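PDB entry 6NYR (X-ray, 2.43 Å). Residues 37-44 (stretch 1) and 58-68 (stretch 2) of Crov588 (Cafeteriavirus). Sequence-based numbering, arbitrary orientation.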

# COMPACT_ATOMS: atom_id res chain seq x y z
N GLU A 37 2.66 3.97 22.88
CA GLU A 37 1.49 3.44 22.20
C GLU A 37 1.01 2.20 22.95
O GLU A 37 1.75 1.21 23.05
CB GLU A 37 1.79 3.10 20.74
CG GLU A 37 1.95 4.30 19.83
CD GLU A 37 2.13 3.91 18.38
OE1 GLU A 37 2.27 2.70 18.10
OE2 GLU A 37 2.13 4.81 17.51
N PHE A 38 -0.20 2.27 23.49
CA PHE A 38 -0.84 1.13 24.12
C PHE A 38 -1.77 0.44 23.12
O PHE A 38 -2.18 1.03 22.12
CB PHE A 38 -1.61 1.56 25.36
CG PHE A 38 -0.73 1.94 26.52
CD1 PHE A 38 -0.08 0.97 27.27
CD2 PHE A 38 -0.56 3.27 26.86
CE1 PHE A 38 0.72 1.32 28.34
CE2 PHE A 38 0.25 3.63 27.93
CZ PHE A 38 0.89 2.65 28.67
N GLY A 39 -2.09 -0.81 23.41
CA GLY A 39 -2.85 -1.63 22.49
C GLY A 39 -4.24 -1.99 22.96
O GLY A 39 -4.83 -1.29 23.78
N GLU A 40 -4.76 -3.11 22.44
CA GLU A 40 -6.14 -3.49 22.74
C GLU A 40 -6.29 -3.89 24.20
O GLU A 40 -7.20 -3.41 24.89
CB GLU A 40 -6.56 -4.64 21.83
CG GLU A 40 -8.06 -4.89 21.78
CD GLU A 40 -8.44 -6.05 20.87
OE1 GLU A 40 -7.57 -6.90 20.58
OE2 GLU A 40 -9.62 -6.12 20.45
N LYS A 41 -5.41 -4.76 24.68
CA LYS A 41 -5.65 -5.45 25.94
C LYS A 41 -5.19 -4.68 27.17
O LYS A 41 -5.60 -5.04 28.29
CB LYS A 41 -4.97 -6.82 25.92
CG LYS A 41 -5.58 -7.81 24.93
CD LYS A 41 -6.96 -8.26 25.39
CE LYS A 41 -7.53 -9.35 24.49
NZ LYS A 41 -8.83 -9.87 24.99
N PHE A 42 -4.36 -3.65 27.02
CA PHE A 42 -3.82 -2.97 28.19
C PHE A 42 -4.94 -2.31 28.99
O PHE A 42 -5.73 -1.52 28.46
CB PHE A 42 -2.79 -1.92 27.78
CG PHE A 42 -2.25 -1.13 28.93
CD1 PHE A 42 -1.34 -1.69 29.81
CD2 PHE A 42 -2.66 0.18 29.14
CE1 PHE A 42 -0.85 -0.96 30.88
CE2 PHE A 42 -2.17 0.91 30.20
CZ PHE A 42 -1.27 0.34 31.08
N ASN A 43 -5.00 -2.63 30.29
CA ASN A 43 -5.99 -2.06 31.19
C ASN A 43 -5.40 -2.07 32.61
O ASN A 43 -5.79 -2.84 33.48
CB ASN A 43 -7.31 -2.83 31.12
CG ASN A 43 -8.45 -2.10 31.81
OD1 ASN A 43 -8.40 -0.89 32.01
ND2 ASN A 43 -9.48 -2.84 32.19
N GLN A 44 -4.44 -1.17 32.84
CA GLN A 44 -3.78 -1.05 34.14
C GLN A 44 -3.61 0.42 34.47
O GLN A 44 -3.61 1.28 33.58
CB GLN A 44 -2.42 -1.76 34.14
CG GLN A 44 -2.48 -3.25 33.82
CD GLN A 44 -3.20 -4.07 34.86
OE1 GLN A 44 -3.26 -3.69 36.03
NE2 GLN A 44 -3.75 -5.20 34.45
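Stretch 2 (58-68) KFGWTSEFNKD

Stretch 2 (Lys58 to Asp68) runs alongside stretch 1 in the same direction, Lys58 beside Glu37 and Lys67 near Gln44, and the contact buries 753 Å² summed over both sides. Glu37 and Lys58 form a parallel beta bridge, their CA atoms 4.8 Å apart and their side chains on the same face of the sheet; beyond it both segments are irregular. The amide of Phe38 is satisfied by the carbonyl of Lys58 (Phe38 N to Lys58 O, 2.8 Å), and the same oxygen takes a CA-H...O contact from Glu37 CA at 3.2 Å. One residue on, two acceptors face each other, Phe38 O and Phe59 O at 2.7 Å, a close approach without a hydrogen bond.

Stretch 2 then folds through a type I turn from Gly60 to Ser63, closed by Ser63 N to Gly60 O at 2.9 Å. Gly60 has positive phi (85°, psi 131°); an ideal CB here would lie 3.4 Å from Phe38 O and be jammed against the preceding carbonyl. The turn brings Ser63 CA to 4.0 Å from Glu40 CA. Glu40 O accepts from the amide of Glu64 (Glu64 N to Glu40 O, 2.7 Å) and also receives a longer CA-H...O contact from Ser63 CA at 3.6 Å.

A water links two carbonyls of stretch 1 to the hydroxyl of Ser63. Its oxygen lies 2.5 Å from Gly39 O and 2.7 Å from Phe42 O, donating to both, and 2.9 Å from Ser63 OG, from which it accepts. Ser63 OG thus donates to the water while accepting from Phe65 N at 3.0 Å, so this one hydroxyl accepts from its own backbone and reaches stretch 1 through the water.

Further along, the side chain of Asn43 substitutes for a backbone acceptor: Asn66 N donates to Asn43 OD1 at 3.0 Å, with an N-H...O angle of 164°. The other end of that amide gains no such bond here, since Asn43 ND2 lies 3.5 Å from Glu64 O at a poor angle. Glu64 OE2 and Lys41 NZ form a salt bridge at 3.6 Å.

Four buried phenylalanines, Phe38, Phe42, Phe59 and Phe65, supply the apolar part of the contact. The Phe38 and Phe59 rings are near parallel (23°) but slid apart, with centroids 5.3 Å from each other, so they barely overlap. Phe42 meets Phe59 edge to edge (Phe42 CD2 to Phe59 CE1, 4.2 Å) and also packs on Phe65 (Phe42 CE2 to Phe65 CD1, 4.2 Å). Gln44 O approaches the edge of the Phe65 ring, 3.3 Å from Phe65 CE1.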

# COMPACT_ATOMS: atom_id res chain seq x y z
N LYS A 58 -0.74 7.40 23.21
CA LYS A 58 -1.71 6.98 22.20
C LYS A 58 -2.22 5.60 22.57
O LYS A 58 -1.43 4.67 22.75
CB LYS A 58 -1.07 6.99 20.81
CG LYS A 58 -2.05 6.88 19.65
CD LYS A 58 -2.36 5.44 19.30
CE LYS A 58 -3.20 5.35 18.02
NZ LYS A 58 -2.38 5.46 16.78
N PHE A 59 -3.54 5.46 22.69
CA PHE A 59 -4.13 4.22 23.20
C PHE A 59 -4.61 3.26 22.12
O PHE A 59 -4.65 2.05 22.36
CB PHE A 59 -5.30 4.53 24.14
CG PHE A 59 -4.90 4.72 25.57
CD1 PHE A 59 -4.70 3.62 26.40
CD2 PHE A 59 -4.72 5.99 26.10
CE1 PHE A 59 -4.32 3.79 27.71
CE2 PHE A 59 -4.35 6.15 27.42
CZ PHE A 59 -4.15 5.05 28.23
N GLY A 60 -4.97 3.74 20.94
CA GLY A 60 -5.48 2.84 19.92
C GLY A 60 -6.96 2.58 20.07
O GLY A 60 -7.43 2.22 21.16
N TRP A 61 -7.71 2.71 18.97
CA TRP A 61 -9.14 2.95 19.08
C TRP A 61 -9.92 1.80 19.71
O TRP A 61 -11.01 2.04 20.24
CB TRP A 61 -9.71 3.28 17.69
CG TRP A 61 -9.72 2.16 16.69
CD1 TRP A 61 -8.65 1.68 15.99
CD2 TRP A 61 -10.86 1.41 16.25
NE1 TRP A 61 -9.05 0.66 15.15
CE2 TRP A 61 -10.40 0.48 15.29
CE3 TRP A 61 -12.22 1.44 16.58
CZ2 TRP A 61 -11.26 -0.42 14.66
CZ3 TRP A 61 -13.07 0.54 15.95
CH2 TRP A 61 -12.59 -0.37 15.00
N THR A 62 -9.39 0.58 19.71
CA THR A 62 -10.11 -0.55 20.30
C THR A 62 -9.65 -0.86 21.72
O THR A 62 -10.03 -1.90 22.28
CB THR A 62 -9.97 -1.81 19.43
OG1 THR A 62 -8.59 -2.20 19.36
CG2 THR A 62 -10.50 -1.56 18.03
N SER A 63 -8.85 0.02 22.33
CA SER A 63 -8.28 -0.25 23.64
C SER A 63 -9.35 -0.56 24.69
O SER A 63 -10.42 0.06 24.71
CB SER A 63 -7.44 0.94 24.10
OG SER A 63 -7.50 1.09 25.52
N GLU A 64 -9.03 -1.51 25.57
CA GLU A 64 -9.91 -1.91 26.66
C GLU A 64 -9.64 -1.14 27.95
O GLU A 64 -10.13 -1.54 29.01
CB GLU A 64 -9.74 -3.42 26.91
CG GLU A 64 -10.04 -4.28 25.69
CD GLU A 64 -10.05 -5.77 26.00
OE1 GLU A 64 -9.88 -6.14 27.18
OE2 GLU A 64 -10.22 -6.57 25.05
N PHE A 65 -8.90 -0.04 27.87
CA PHE A 65 -8.54 0.74 29.05
C PHE A 65 -9.74 1.54 29.55
O PHE A 65 -10.36 2.29 28.80
CB PHE A 65 -7.38 1.68 28.68
CG PHE A 65 -6.97 2.62 29.77
CD1 PHE A 65 -6.15 2.18 30.80
CD2 PHE A 65 -7.37 3.94 29.76
CE1 PHE A 65 -5.75 3.04 31.80
CE2 PHE A 65 -6.98 4.81 30.76
CZ PHE A 65 -6.16 4.36 31.78
N ASN A 66 -10.05 1.38 30.85
CA ASN A 66 -10.98 2.27 31.54
C ASN A 66 -10.59 2.34 33.02
O ASN A 66 -11.23 1.78 33.90
CB ASN A 66 -12.45 1.84 31.40
CG ASN A 66 -13.42 2.92 31.88
OD1 ASN A 66 -13.02 4.08 32.09
ND2 ASN A 66 -14.68 2.55 32.06
N LYS A 67 -9.49 3.04 33.29
CA LYS A 67 -9.07 3.34 34.65
C LYS A 67 -9.23 4.84 34.91
O LYS A 67 -9.06 5.66 34.01
CB LYS A 67 -7.61 2.93 34.89
CG LYS A 67 -7.33 1.46 34.69
CD LYS A 67 -8.18 0.59 35.60
CE LYS A 67 -7.75 -0.86 35.54
NZ LYS A 67 -8.70 -1.76 36.25
N ASP A 68 -9.55 5.19 36.16
CA ASP A 68 -9.53 6.59 36.54
C ASP A 68 -8.12 7.14 36.38
O ASP A 68 -7.14 6.51 36.79
CB ASP A 68 -10.02 6.77 37.98
CG ASP A 68 -11.49 6.43 38.13
OD1 ASP A 68 -11.90 5.34 37.69
OD2 ASP A 68 -12.24 7.27 38.69
O HOH W 1 -5.05 -0.34 26.13